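Local coordinates for outer membrane protein assembly factor BamA (Haemophilus ducreyi, PDB 4K3C) that probably takes part, within the Bam complex, in assembling beta-barrel proteins and inserting them into the outer membrane, at residues H270-N275 / R302-D307. Numbering follows the deposited sequence.
Sequences HDKLRN and RIQSAD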
loop_
_atom_site.group_PDB
_atom_site.type_symbol
_atom_site.label_atom_id
_atom_site.label_comp_id
_atom_site.label_asym_id
_atom_site.label_seq_id
_atom_site.Cartn_x
_atom_site.Cartn_y
_atom_site.Cartn_z
ATOM N N HIS A 270 -0.013 17.622 18.522
ATOM C CA HIS A 270 -0.682 18.497 19.451
ATOM C C HIS A 270 -2.138 18.618 19.020
ATOM O O HIS A 270 -2.411 18.997 17.894
ATOM C CB HIS A 270 0.034 19.833 19.408
ATOM C CG HIS A 270 -0.650 20.920 20.160
ATOM N ND1 HIS A 270 -0.657 22.227 19.724
ATOM C CD2 HIS A 270 -1.317 20.908 21.339
ATOM C CE1 HIS A 270 -1.312 22.975 20.595
ATOM N NE2 HIS A 270 -1.721 22.197 21.584
ATOM N N ASP A 271 -3.059 18.254 19.915
ATOM C CA ASP A 271 -4.502 18.234 19.656
ATOM C C ASP A 271 -5.174 19.294 20.506
ATOM O O ASP A 271 -4.863 19.427 21.691
ATOM C CB ASP A 271 -5.127 16.895 20.074
ATOM C CG ASP A 271 -4.554 15.707 19.339
ATOM O OD1 ASP A 271 -4.975 15.434 18.183
ATOM O OD2 ASP A 271 -3.702 15.025 19.949
ATOM N N LYS A 272 -6.122 20.018 19.921
ATOM C CA LYS A 272 -6.838 21.053 20.645
ATOM C C LYS A 272 -8.318 20.830 20.386
ATOM O O LYS A 272 -8.736 20.736 19.230
ATOM C CB LYS A 272 -6.392 22.440 20.171
ATOM C CG LYS A 272 -6.925 23.603 20.998
ATOM C CD LYS A 272 -6.543 24.977 20.417
ATOM C CE LYS A 272 -5.025 25.180 20.313
ATOM N NZ LYS A 272 -4.441 24.614 19.054
ATOM N N LEU A 273 -9.110 20.718 21.452
ATOM C CA LEU A 273 -10.538 20.448 21.300
ATOM C C LEU A 273 -11.421 21.553 21.871
ATOM O O LEU A 273 -11.188 22.047 22.972
ATOM C CB LEU A 273 -10.907 19.080 21.883
ATOM C CG LEU A 273 -10.459 17.875 21.036
ATOM C CD1 LEU A 273 -8.989 17.523 21.241
ATOM C CD2 LEU A 273 -11.355 16.649 21.260
ATOM N N ARG A 274 -12.427 21.943 21.088
ATOM C CA ARG A 274 -13.403 22.965 21.465
ATOM C C ARG A 274 -14.800 22.364 21.245
ATOM O O ARG A 274 -14.919 21.287 20.634
ATOM C CB ARG A 274 -13.204 24.227 20.617
ATOM C CG ARG A 274 -13.709 24.122 19.167
ATOM C CD ARG A 274 -12.912 24.996 18.191
ATOM N NE ARG A 274 -12.898 26.403 18.586
ATOM C CZ ARG A 274 -11.969 27.284 18.211
ATOM N NH1 ARG A 274 -10.961 26.906 17.427
ATOM N NH2 ARG A 274 -12.048 28.548 18.626
ATOM N N ASN A 275 -15.840 23.057 21.716
ATOM C CA ASN A 275 -17.186 22.493 21.750
ATOM C C ASN A 275 -17.079 21.389 22.796
ATOM O O ASN A 275 -16.718 21.669 23.943
ATOM C CB ASN A 275 -17.619 21.997 20.346
ATOM C CG ASN A 275 -19.027 21.400 20.304
ATOM O OD1 ASN A 275 -19.493 20.787 21.262
ATOM N ND2 ASN A 275 -19.692 21.548 19.160
ATOM N N ARG A 302 -11.787 24.237 27.130
ATOM C CA ARG A 302 -11.046 23.529 26.093
ATOM C C ARG A 302 -9.852 22.684 26.565
ATOM O O ARG A 302 -9.212 22.975 27.573
ATOM C CB ARG A 302 -10.650 24.495 24.973
ATOM C CG ARG A 302 -11.836 25.289 24.422
ATOM C CD ARG A 302 -11.483 26.047 23.141
ATOM N NE ARG A 302 -10.465 27.077 23.338
ATOM C CZ ARG A 302 -10.160 28.006 22.437
ATOM N NH1 ARG A 302 -9.219 28.908 22.696
ATOM N NH2 ARG A 302 -10.802 28.037 21.276
ATOM N N ILE A 303 -9.591 21.632 25.796
ATOM C CA ILE A 303 -8.723 20.524 26.155
ATOM C C ILE A 303 -7.553 20.535 25.183
ATOM O O ILE A 303 -7.757 20.773 24.002
ATOM C CB ILE A 303 -9.519 19.212 25.956
ATOM C CG1 ILE A 303 -10.784 19.221 26.821
ATOM C CG2 ILE A 303 -8.664 17.987 26.221
ATOM C CD1 ILE A 303 -11.826 18.200 26.417
ATOM N N GLN A 304 -6.334 20.296 25.665
ATOM C CA GLN A 304 -5.129 20.318 24.812
ATOM C C GLN A 304 -4.175 19.219 25.259
ATOM O O GLN A 304 -4.250 18.781 26.400
ATOM C CB GLN A 304 -4.370 21.655 24.919
ATOM C CG GLN A 304 -5.111 22.912 24.493
ATOM C CD GLN A 304 -4.149 24.060 24.165
ATOM O OE1 GLN A 304 -3.018 23.814 23.757
ATOM N NE2 GLN A 304 -4.596 25.311 24.343
ATOM N N SER A 305 -3.259 18.808 24.385
ATOM C CA SER A 305 -2.221 17.865 24.770
ATOM C C SER A 305 -1.153 17.633 23.700
ATOM O O SER A 305 -1.346 17.970 22.541
ATOM C CB SER A 305 -2.854 16.512 25.150
ATOM O OG SER A 305 -3.801 16.072 24.184
ATOM N N ALA A 306 -0.022 17.062 24.120
ATOM C CA ALA A 306 0.856 16.249 23.249
ATOM C C ALA A 306 1.661 15.392 24.199
ATOM O O ALA A 306 1.840 15.843 25.329
ATOM C CB ALA A 306 1.761 17.102 22.500
ATOM N N ASP A 307 2.149 14.185 23.876
ATOM C CA ASP A 307 1.931 13.249 22.749
ATOM C C ASP A 307 3.087 13.001 21.778
ATOM O O ASP A 307 3.000 13.255 20.581
ATOM C CB ASP A 307 0.546 13.246 22.108
ATOM C CG ASP A 307 -0.463 12.487 22.942
ATOM O OD1 ASP A 307 -0.424 12.657 24.172
ATOM O OD2 ASP A 307 -1.274 11.713 22.378
#
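Arg302, with the largest share of the buried surface, and Leu273 pack across two neighbouring antiparallel strands of the Omp85 transmembrane beta-barrel, where strand 260-274 ends and strand 303-317 starts. A connection containing helix 280-288 joins them. Two hydrogen-bonded pairs, Asp271 with Ser305 and Leu273 with Ile303, flank the non-hydrogen-bonded pair of Lys272 and Gln304; Leu273 N reaches Ile303 O at 2.9 Å. Leu273 is buried and meets Ile303 CB to CB at 4.3 Å. On that same face, the side chains of Leu273, Asp271 and Ser305 touch Tyr387 from a loop.

His270, Lys272 and Gln304 lie on the other face, as do Arg274 and Arg302. Where strand 260-274 ends, Arg274 is flanked by Arg302, just ahead of strand 303-317; the two side chains run alongside each other, with Arg302 CD 3.6 Å from Arg274 CB. Both guanidiniums are donors of like charge, so no bond links them, and the placing of their tips is uncertain at this resolution.

Lys272 lies beside Gln304, pointing the same way, with CG 4.0 Å from Gln304 CG. His270 CG stands anti to the backbone N (chi1 171°), and the ring turns its NE2 edge to Gln304. NE2 donates to Gln304 OE1 at 3.0 Å, with the acceptor almost in the ring plane and the amide turned 42° from it.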